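Local coordinates for oligopeptide ABC transporter, periplasmic oligopeptide-binding protein, putative (Thermotoga maritima MSB8, PDB 5IPW) that probably binds oligopeptides in the periplasm and hands them to an ABC transporter for uptake, as a family 5 solute-binding protein, at residues A[343-348]-A[520-525]; A[503-508]-A[514-519]; A[549-554]-A[583-588]. All blocks are in the same frame, centred on the assembly; numbering follows the deposited sequence.

Contact 1 of 3, residues A[343-348]-A[520-525]; sequences LNYAHS and IGWSGW
Tyr-345 and Trp-522 lie at a shallow angle to one another: the phenol plane and that of the six-membered indole ring differ by 24°, yet the ring centroids are 5.8 Å apart, so the pair is slid well past any real stacking overlap. The indole instead reaches the near end of the tyrosine ring, with Trp-522 CH2 3.9 Å from Tyr-345 CG. In Trp-522, CG stands anti to the carbonyl carbon (chi1 -64°), which carries the ring back from helix 523-534 toward the 343-348 loop. The phenol leads away from Trp-522, and its far end is fixed: Leu-343 N donates to Tyr-345 OH at 3.2 Å, and the hydroxyl is also hydrogen-bonded to Trp-587 O.

Beside this pair, Ala-346 CB sits 3.8 Å from Gly-521 CA. A beta carbon on Gly-521 would run into that methyl, so the close approach probably relies on the absence of a side chain at Gly-521. Ala-346 is presented by a type I turn from Asn-344 to His-347, braced by an Asx turn in which Ala-346 N donates to Asn-344 OD1 at 3.2 Å.

The hydrogen bonds thus shape each segment or tie it to other parts of the chain, while the two segments meet without one, largely through apolar packing. The loop after strand 340-343 is therefore fitted to the start of helix 523-534 mainly by shape.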
loop_
_atom_site.group_PDB
_atom_site.type_symbol
_atom_site.label_atom_id
_atom_site.label_comp_id
_atom_site.label_asym_id
_atom_site.label_seq_id
_atom_site.Cartn_x
_atom_site.Cartn_y
_atom_site.Cartn_z
ATOM N N LEU A 343 20.464 -16.091 -2.314
ATOM C CA LEU A 343 21.591 -16.700 -3.000
ATOM C C LEU A 343 21.138 -17.113 -4.391
ATOM O O LEU A 343 19.946 -17.277 -4.639
ATOM C CB LEU A 343 22.097 -17.915 -2.218
ATOM C CG LEU A 343 22.422 -17.682 -0.739
ATOM C CD1 LEU A 343 22.590 -19.018 -0.038
ATOM C CD2 LEU A 343 23.661 -16.812 -0.570
ATOM N N ASN A 344 22.090 -17.280 -5.299
ATOM C CA ASN A 344 21.763 -17.658 -6.663
ATOM C C ASN A 344 21.507 -19.164 -6.736
ATOM O O ASN A 344 22.436 -19.956 -6.842
ATOM C CB ASN A 344 22.888 -17.223 -7.610
ATOM C CG ASN A 344 22.513 -17.370 -9.070
ATOM O OD1 ASN A 344 21.526 -18.023 -9.412
ATOM N ND2 ASN A 344 23.309 -16.767 -9.945
ATOM N N TYR A 345 20.239 -19.556 -6.688
ATOM C CA TYR A 345 19.867 -20.977 -6.643
ATOM C C TYR A 345 19.830 -21.622 -8.026
ATOM O O TYR A 345 19.519 -22.810 -8.162
ATOM C CB TYR A 345 18.524 -21.143 -5.933
ATOM C CG TYR A 345 18.476 -20.371 -4.639
ATOM C CD1 TYR A 345 19.304 -20.707 -3.583
ATOM C CD2 TYR A 345 17.636 -19.277 -4.491
ATOM C CE1 TYR A 345 19.282 -19.991 -2.404
ATOM C CE2 TYR A 345 17.606 -18.550 -3.314
ATOM C CZ TYR A 345 18.429 -18.913 -2.274
ATOM O OH TYR A 345 18.407 -18.195 -1.109
ATOM N N ALA A 346 20.123 -20.824 -9.051
ATOM C CA ALA A 346 20.409 -21.335 -10.385
ATOM C C ALA A 346 21.866 -21.043 -10.775
ATOM O O ALA A 346 22.183 -20.950 -11.949
ATOM C CB ALA A 346 19.448 -20.727 -11.396
ATOM N N HIS A 347 22.747 -20.933 -9.785
ATOM C CA HIS A 347 24.155 -20.599 -10.020
ATOM C C HIS A 347 24.802 -21.471 -11.089
ATOM O O HIS A 347 24.607 -22.684 -11.104
ATOM C CB HIS A 347 24.971 -20.747 -8.737
ATOM C CG HIS A 347 26.144 -19.828 -8.671
ATOM N ND1 HIS A 347 27.229 -19.950 -9.508
ATOM C CD2 HIS A 347 26.399 -18.761 -7.878
ATOM C CE1 HIS A 347 28.107 -19.003 -9.230
ATOM N NE2 HIS A 347 27.626 -18.265 -8.246
ATOM N N SER A 348 25.595 -20.852 -11.960
ATOM C CA SER A 348 26.217 -21.572 -13.070
ATOM C C SER A 348 27.233 -22.604 -12.581
ATOM O O SER A 348 27.261 -23.734 -13.065
ATOM C CB SER A 348 26.863 -20.588 -14.040
ATOM O OG SER A 348 25.857 -19.802 -14.659
ATOM N N ILE A 520 14.876 -15.590 -9.802
ATOM C CA ILE A 520 15.011 -15.010 -11.138
ATOM C C ILE A 520 15.619 -16.002 -12.137
ATOM O O ILE A 520 15.146 -16.108 -13.266
ATOM C CB ILE A 520 15.773 -13.659 -11.110
ATOM C CG1 ILE A 520 15.614 -12.936 -12.444
ATOM C CG2 ILE A 520 17.244 -13.834 -10.776
ATOM C CD1 ILE A 520 16.058 -11.492 -12.389
ATOM N N GLY A 521 16.631 -16.750 -11.705
ATOM C CA GLY A 521 17.207 -17.821 -12.516
ATOM C C GLY A 521 16.224 -18.917 -12.917
ATOM O O GLY A 521 16.394 -19.542 -13.959
ATOM N N TRP A 522 15.195 -19.154 -12.105
ATOM C CA TRP A 522 14.165 -20.151 -12.427
ATOM C C TRP A 522 13.030 -19.631 -13.323
ATOM O O TRP A 522 12.106 -20.384 -13.645
ATOM C CB TRP A 522 13.574 -20.739 -11.135
ATOM C CG TRP A 522 14.564 -21.511 -10.313
ATOM C CD1 TRP A 522 15.557 -22.321 -10.780
ATOM C CD2 TRP A 522 14.638 -21.573 -8.881
ATOM N NE1 TRP A 522 16.258 -22.864 -9.732
ATOM C CE2 TRP A 522 15.710 -22.428 -8.555
ATOM C CE3 TRP A 522 13.900 -20.993 -7.842
ATOM C CZ2 TRP A 522 16.067 -22.714 -7.234
ATOM C CZ3 TRP A 522 14.263 -21.274 -6.522
ATOM C CH2 TRP A 522 15.337 -22.123 -6.234
ATOM N N SER A 523 13.105 -18.365 -13.741
ATOM C CA SER A 523 12.055 -17.745 -14.570
ATOM C C SER A 523 11.722 -18.519 -15.842
ATOM O O SER A 523 10.585 -18.470 -16.318
ATOM C CB SER A 523 12.452 -16.317 -14.951
ATOM O OG SER A 523 12.574 -15.496 -13.803
ATOM N N GLY A 524 12.714 -19.205 -16.407
ATOM C CA GLY A 524 12.494 -20.038 -17.586
ATOM C C GLY A 524 11.494 -21.140 -17.286
ATOM O O GLY A 524 10.439 -21.233 -17.919
ATOM N N TRP A 525 11.827 -21.951 -16.290
ATOM C CA TRP A 525 10.997 -23.084 -15.885
ATOM C C TRP A 525 9.648 -22.670 -15.303
ATOM O O TRP A 525 8.628 -23.295 -15.599
ATOM C CB TRP A 525 11.756 -23.950 -14.874
ATOM C CG TRP A 525 12.829 -24.766 -15.516
ATOM C CD1 TRP A 525 14.152 -24.447 -15.630
ATOM C CD2 TRP A 525 12.663 -26.032 -16.153
ATOM N NE1 TRP A 525 14.823 -25.446 -16.293
ATOM C CE2 TRP A 525 13.931 -26.431 -16.624
ATOM C CE3 TRP A 525 11.566 -26.874 -16.364
ATOM C CZ2 TRP A 525 14.132 -27.637 -17.296
ATOM C CZ3 TRP A 525 11.764 -28.071 -17.032
ATOM C CH2 TRP A 525 13.039 -28.441 -17.491
#

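Contact 2 of 3, residues A[503-508]-A[514-519]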
loop_
_atom_site.group_PDB
_atom_site.type_symbol
_atom_site.label_atom_id
_atom_site.label_comp_id
_atom_site.label_asym_id
_atom_site.label_seq_id
_atom_site.Cartn_x
_atom_site.Cartn_y
_atom_site.Cartn_z
ATOM N N SER A 503 1.130 -6.625 -5.147
ATOM C CA SER A 503 2.491 -6.716 -5.697
ATOM C C SER A 503 3.080 -8.076 -5.312
ATOM O O SER A 503 4.032 -8.159 -4.533
ATOM C CB SER A 503 3.364 -5.590 -5.140
ATOM O OG SER A 503 2.883 -4.318 -5.546
ATOM N N PRO A 504 2.501 -9.155 -5.852
ATOM C CA PRO A 504 2.768 -10.497 -5.355
ATOM C C PRO A 504 4.086 -11.149 -5.781
ATOM O O PRO A 504 4.311 -12.310 -5.440
ATOM C CB PRO A 504 1.599 -11.301 -5.930
ATOM C CG PRO A 504 1.267 -10.606 -7.197
ATOM C CD PRO A 504 1.454 -9.154 -6.889
ATOM N N MET A 505 4.949 -10.439 -6.501
ATOM C CA MET A 505 6.111 -11.087 -7.100
ATOM C C MET A 505 7.078 -11.667 -6.067
ATOM O O MET A 505 7.699 -12.690 -6.323
ATOM C CB MET A 505 6.844 -10.141 -8.052
ATOM C CG MET A 505 7.669 -9.057 -7.381
ATOM S SD MET A 505 8.330 -7.886 -8.584
ATOM C CE MET A 505 9.997 -7.695 -7.949
ATOM N N VAL A 506 7.199 -11.029 -4.909
ATOM C CA VAL A 506 8.187 -11.448 -3.913
ATOM C C VAL A 506 7.784 -12.740 -3.198
ATOM O O VAL A 506 8.643 -13.539 -2.832
ATOM C CB VAL A 506 8.461 -10.333 -2.882
ATOM C CG1 VAL A 506 9.283 -10.853 -1.711
ATOM C CG2 VAL A 506 9.191 -9.180 -3.549
ATOM N N ILE A 507 6.490 -12.942 -2.994
ATOM C CA ILE A 507 6.020 -14.149 -2.337
ATOM C C ILE A 507 5.812 -15.246 -3.371
ATOM O O ILE A 507 6.199 -16.394 -3.146
ATOM C CB ILE A 507 4.730 -13.888 -1.530
ATOM C CG1 ILE A 507 5.060 -13.357 -0.135
ATOM C CG2 ILE A 507 3.933 -15.166 -1.326
ATOM C CD1 ILE A 507 6.057 -12.218 -0.096
ATOM N N PHE A 508 5.211 -14.891 -4.502
ATOM C CA PHE A 508 4.797 -15.871 -5.498
ATOM C C PHE A 508 5.587 -15.773 -6.799
ATOM O O PHE A 508 5.488 -14.774 -7.512
ATOM C CB PHE A 508 3.313 -15.698 -5.791
ATOM C CG PHE A 508 2.451 -15.869 -4.583
ATOM C CD1 PHE A 508 2.292 -17.120 -4.012
ATOM C CD2 PHE A 508 1.815 -14.785 -4.000
ATOM C CE1 PHE A 508 1.504 -17.294 -2.890
ATOM C CE2 PHE A 508 1.023 -14.951 -2.876
ATOM C CZ PHE A 508 0.869 -16.209 -2.321
ATOM N N ILE A 514 7.670 -9.469 -14.053
ATOM C CA ILE A 514 9.063 -9.398 -13.612
ATOM C C ILE A 514 9.248 -10.225 -12.343
ATOM O O ILE A 514 8.359 -10.299 -11.496
ATOM C CB ILE A 514 9.557 -7.940 -13.428
ATOM C CG1 ILE A 514 8.730 -7.194 -12.378
ATOM C CG2 ILE A 514 9.499 -7.210 -14.762
ATOM C CD1 ILE A 514 9.074 -5.724 -12.239
ATOM N N ALA A 515 10.413 -10.854 -12.234
ATOM C CA ALA A 515 10.714 -11.755 -11.134
ATOM C C ALA A 515 11.505 -11.048 -10.050
ATOM O O ALA A 515 12.230 -10.084 -10.316
ATOM C CB ALA A 515 11.497 -12.949 -11.647
ATOM N N ASP A 516 11.354 -11.527 -8.819
ATOM C CA ASP A 516 12.236 -11.112 -7.744
ATOM C C ASP A 516 13.550 -11.850 -7.877
ATOM O O ASP A 516 13.620 -12.907 -8.491
ATOM C CB ASP A 516 11.640 -11.417 -6.374
ATOM C CG ASP A 516 12.455 -10.810 -5.250
ATOM O OD1 ASP A 516 12.341 -9.582 -5.039
ATOM O OD2 ASP A 516 13.233 -11.546 -4.602
ATOM N N PHE A 517 14.585 -11.295 -7.272
ATOM C CA PHE A 517 15.911 -11.867 -7.360
ATOM C C PHE A 517 15.991 -13.323 -6.929
ATOM O O PHE A 517 16.747 -14.090 -7.534
ATOM C CB PHE A 517 16.895 -11.042 -6.539
ATOM C CG PHE A 517 17.003 -9.624 -6.992
ATOM C CD1 PHE A 517 17.364 -9.332 -8.292
ATOM C CD2 PHE A 517 16.732 -8.581 -6.126
ATOM C CE1 PHE A 517 17.460 -8.025 -8.721
ATOM C CE2 PHE A 517 16.827 -7.269 -6.550
ATOM C CZ PHE A 517 17.196 -6.991 -7.847
ATOM N N TRP A 518 15.224 -13.714 -5.909
ATOM C CA TRP A 518 15.409 -15.043 -5.305
ATOM C C TRP A 518 15.046 -16.195 -6.242
ATOM O O TRP A 518 15.621 -17.266 -6.130
ATOM C CB TRP A 518 14.723 -15.181 -3.923
ATOM C CG TRP A 518 13.216 -15.379 -3.898
ATOM C CD1 TRP A 518 12.270 -14.417 -3.706
ATOM C CD2 TRP A 518 12.504 -16.621 -3.999
ATOM N NE1 TRP A 518 11.014 -14.971 -3.716
ATOM C CE2 TRP A 518 11.128 -16.324 -3.889
ATOM C CE3 TRP A 518 12.892 -17.951 -4.189
ATOM C CZ2 TRP A 518 10.133 -17.307 -3.981
ATOM C CZ3 TRP A 518 11.896 -18.935 -4.278
ATOM C CH2 TRP A 518 10.538 -18.601 -4.177
ATOM N N TYR A 519 14.132 -15.974 -7.183
ATOM C CA TYR A 519 13.802 -17.016 -8.152
ATOM C C TYR A 519 14.073 -16.625 -9.592
ATOM O O TYR A 519 13.583 -17.282 -10.505
ATOM C CB TYR A 519 12.345 -17.458 -8.004
ATOM C CG TYR A 519 11.308 -16.393 -8.264
ATOM C CD1 TYR A 519 10.819 -16.163 -9.544
ATOM C CD2 TYR A 519 10.791 -15.644 -7.223
ATOM C CE1 TYR A 519 9.857 -15.200 -9.777
ATOM C CE2 TYR A 519 9.829 -14.683 -7.445
ATOM C CZ TYR A 519 9.368 -14.462 -8.722
ATOM O OH TYR A 519 8.410 -13.503 -8.950
#
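Trp-518 and Tyr-519 each direct one polar group at a carbonyl of the 503-508 turn. Trp-518 NE1 donates to Val-506 O at 2.9 Å with an N-H...O angle of 162°, and the oxygen lies close to the indole plane. Tyr-519 OH donates to Met-505 O at 2.8 Å, the oxygen sitting at the phenol edge. Both rings have CG between the backbone N and the carbonyl carbon (chi1 77° and 62°), which turns these consecutive side chains to the same strip of backbone and lays Tyr-519 CD2 over one indole face, toward its rim.

Met-505 adopts a similar first torsion and bends at chi3, running past Ile-514 with SD 3.9 Å from Ile-514 CG1. Val-506 CG2 lies 3.5 Å from Asp-516 OD1. Trp-518 N donates to Asp-516 OD2 at 3.2 Å from above the carboxylate plane, forming an Asx turn.

A leucine in place of Trp-518 would probably leave Val-506 O without this donor and open a gap beside Trp-587, on which the indole stacks.

In the long loop between strand 489-494 and helix 523-534, Asp-516 is salt-bridged to Arg-340 of strand 340-343, whereas Leu-555 and Leu-558 of helix 550-564 pack on Trp-518 and Phe-508.

Contact 3 of 3, residues A[549-554]-A[583-588]; sequences PEVVYR and RENLWM
Val-551 and Val-552, in the first turn of helix 550-564, meet the six-membered end of the Trp-587 indole. The helix begins straight after Pro-549 at its N-cap position. Glu-550 does not touch 583-588; its carboxylate serves its own helix, with Glu-550 OE2 2.6 Å from Arg-554 NH2 in a salt bridge that meets the guanidinium at its edge.

Val-551 CG1, placed between the backbone N and the carbonyl carbon (chi1 72°), comes in at the indole edge, in the ring plane, 3.5 Å from Trp-587 CZ2. The second methyl turns to the neighbouring amide, with Val-551 CG2 3.7 Å from Asn-585 ND2. One residue on, Val-552 CG2 approaches the same indole corner at a slant, 3.7 Å from Trp-587 CZ2.

Asn-585, the first residue to leave the helical conformation after helix 568-584, lays its CB over a face of Trp-587, toward its rim, while its ND2 is hydrogen-bonded to Ile-581 O.

Aliphatic methyls against an indole edge and an amide make this a dispersive contact. The Glu-550/Arg-554 pair and Asn-585 ND2 find partners on their own side, so the start of helix 550-564 packs against the residues just after helix 568-584 by shape and dispersion.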
loop_
_atom_site.group_PDB
_atom_site.type_symbol
_atom_site.label_atom_id
_atom_site.label_comp_id
_atom_site.label_asym_id
_atom_site.label_seq_id
_atom_site.Cartn_x
_atom_site.Cartn_y
_atom_site.Cartn_z
ATOM N N PRO A 549 13.197 -26.445 -7.181
ATOM C CA PRO A 549 12.540 -27.361 -6.248
ATOM C C PRO A 549 11.027 -27.452 -6.486
ATOM O O PRO A 549 10.427 -26.523 -7.021
ATOM C CB PRO A 549 12.813 -26.727 -4.883
ATOM C CG PRO A 549 14.071 -25.957 -5.055
ATOM C CD PRO A 549 14.148 -25.549 -6.500
ATOM N N GLU A 550 10.422 -28.562 -6.080
ATOM C CA GLU A 550 8.987 -28.786 -6.287
ATOM C C GLU A 550 8.139 -27.829 -5.439
ATOM O O GLU A 550 7.029 -27.449 -5.814
ATOM C CB GLU A 550 8.634 -30.240 -5.952
ATOM C CG GLU A 550 7.337 -30.724 -6.583
ATOM C CD GLU A 550 7.362 -30.668 -8.103
ATOM O OE1 GLU A 550 8.428 -30.938 -8.692
ATOM O OE2 GLU A 550 6.318 -30.351 -8.713
ATOM N N VAL A 551 8.684 -27.444 -4.292
ATOM C CA VAL A 551 8.023 -26.520 -3.389
ATOM C C VAL A 551 7.833 -25.122 -4.020
ATOM O O VAL A 551 6.912 -24.389 -3.645
ATOM C CB VAL A 551 8.792 -26.458 -2.048
ATOM C CG1 VAL A 551 10.108 -25.710 -2.194
ATOM C CG2 VAL A 551 7.925 -25.863 -0.954
ATOM N N VAL A 552 8.689 -24.765 -4.979
ATOM C CA VAL A 552 8.521 -23.530 -5.754
ATOM C C VAL A 552 7.325 -23.640 -6.699
ATOM O O VAL A 552 6.495 -22.735 -6.757
ATOM C CB VAL A 552 9.795 -23.179 -6.556
ATOM C CG1 VAL A 552 9.551 -22.023 -7.512
ATOM C CG2 VAL A 552 10.940 -22.830 -5.615
ATOM N N TYR A 553 7.234 -24.741 -7.439
ATOM C CA TYR A 553 6.084 -24.973 -8.318
ATOM C C TYR A 553 4.771 -24.937 -7.542
ATOM O O TYR A 553 3.712 -24.671 -8.114
ATOM C CB TYR A 553 6.192 -26.324 -9.032
ATOM C CG TYR A 553 7.189 -26.408 -10.177
ATOM C CD1 TYR A 553 7.479 -25.305 -10.982
ATOM C CD2 TYR A 553 7.806 -27.619 -10.488
ATOM C CE1 TYR A 553 8.375 -25.402 -12.035
ATOM C CE2 TYR A 553 8.700 -27.723 -11.540
ATOM C CZ TYR A 553 8.981 -26.613 -12.311
ATOM O OH TYR A 553 9.867 -26.710 -13.357
ATOM N N ARG A 554 4.851 -25.228 -6.245
ATOM C CA ARG A 554 3.687 -25.221 -5.365
ATOM C C ARG A 554 3.221 -23.794 -5.077
ATOM O O ARG A 554 2.025 -23.497 -5.158
ATOM C CB ARG A 554 4.006 -25.969 -4.056
ATOM C CG ARG A 554 2.923 -26.936 -3.590
ATOM C CD ARG A 554 2.402 -27.830 -4.713
ATOM N NE ARG A 554 3.462 -28.266 -5.629
ATOM C CZ ARG A 554 3.270 -28.663 -6.888
ATOM N NH1 ARG A 554 2.053 -28.694 -7.423
ATOM N NH2 ARG A 554 4.311 -29.032 -7.627
ATOM N N ARG A 583 8.739 -20.499 5.011
ATOM C CA ARG A 583 9.253 -20.712 6.359
ATOM C C ARG A 583 10.208 -21.891 6.366
ATOM O O ARG A 583 11.301 -21.815 6.915
ATOM C CB ARG A 583 8.084 -21.003 7.294
ATOM C CG ARG A 583 8.317 -20.686 8.751
ATOM C CD ARG A 583 6.978 -20.579 9.464
ATOM N NE ARG A 583 6.150 -21.779 9.287
ATOM C CZ ARG A 583 4.818 -21.819 9.356
ATOM N NH1 ARG A 583 4.104 -20.723 9.590
ATOM N NH2 ARG A 583 4.191 -22.975 9.175
ATOM N N GLU A 584 9.767 -22.980 5.748
ATOM C CA GLU A 584 10.538 -24.213 5.671
ATOM C C GLU A 584 11.769 -24.076 4.761
ATOM O O GLU A 584 12.822 -24.644 5.053
ATOM C CB GLU A 584 9.625 -25.361 5.224
ATOM C CG GLU A 584 8.694 -25.819 6.344
ATOM C CD GLU A 584 7.459 -26.557 5.863
ATOM O OE1 GLU A 584 6.715 -27.063 6.728
ATOM O OE2 GLU A 584 7.218 -26.633 4.638
ATOM N N ASN A 585 11.624 -23.322 3.671
ATOM C CA ASN A 585 12.751 -22.922 2.826
ATOM C C ASN A 585 13.043 -21.460 3.100
ATOM O O ASN A 585 12.124 -20.668 3.208
ATOM C CB ASN A 585 12.404 -23.082 1.355
ATOM C CG ASN A 585 11.831 -24.450 1.030
ATOM O OD1 ASN A 585 12.533 -25.315 0.518
ATOM N ND2 ASN A 585 10.547 -24.651 1.318
ATOM N N LEU A 586 14.305 -21.085 3.218
ATOM C CA LEU A 586 14.632 -19.697 3.552
ATOM C C LEU A 586 15.333 -18.983 2.403
ATOM O O LEU A 586 16.456 -18.492 2.551
ATOM C CB LEU A 586 15.457 -19.641 4.843
ATOM C CG LEU A 586 14.737 -19.114 6.087
ATOM C CD1 LEU A 586 13.378 -19.757 6.289
ATOM C CD2 LEU A 586 15.612 -19.340 7.309
ATOM N N TRP A 587 14.642 -18.904 1.268
ATOM C CA TRP A 587 15.205 -18.310 0.053
ATOM C C TRP A 587 15.594 -16.851 0.220
ATOM O O TRP A 587 16.536 -16.387 -0.412
ATOM C CB TRP A 587 14.221 -18.416 -1.086
ATOM C CG TRP A 587 13.939 -19.800 -1.485
ATOM C CD1 TRP A 587 14.821 -20.709 -1.990
ATOM C CD2 TRP A 587 12.672 -20.447 -1.439
ATOM N NE1 TRP A 587 14.175 -21.888 -2.261
ATOM C CE2 TRP A 587 12.852 -21.753 -1.934
ATOM C CE3 TRP A 587 11.396 -20.046 -1.029
ATOM C CZ2 TRP A 587 11.804 -22.665 -2.027
ATOM C CZ3 TRP A 587 10.355 -20.948 -1.123
ATOM C CH2 TRP A 587 10.563 -22.246 -1.617
ATOM N N MET A 588 14.856 -16.124 1.053
ATOM C CA MET A 588 15.248 -14.767 1.426
ATOM C C MET A 588 15.712 -14.759 2.868
ATOM O O MET A 588 15.018 -15.248 3.754
ATOM C CB MET A 588 14.085 -13.789 1.246
ATOM C CG MET A 588 13.872 -13.336 -0.190
ATOM S SD MET A 588 12.401 -12.316 -0.415
ATOM C CE MET A 588 11.129 -13.568 -0.266
#

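Overall arrangement
The three contacts are neighbours, their centres 12 to 13 Å apart, but they differ in depth. Contact 2 lies nearest the middle of the chain, about 17 Å from its centre to the chain's, and its Asp-516, Trp-518 and Tyr-519 are buried. Contact 3 follows at 25 Å, and contact 1 lies farthest out at 29 Å, with Gly-521 exposed. Contact 2 is also the largest, burying 341 Å², and the one whose segments share hydrogen bonds; contacts 1 and 3 bury about half as much and rely on apolar packing. Trp-587 links contact 3 to both others, and helix 550-564 is likewise shared, because Val-552 of contact 3 also touches Trp-522 of contact 1.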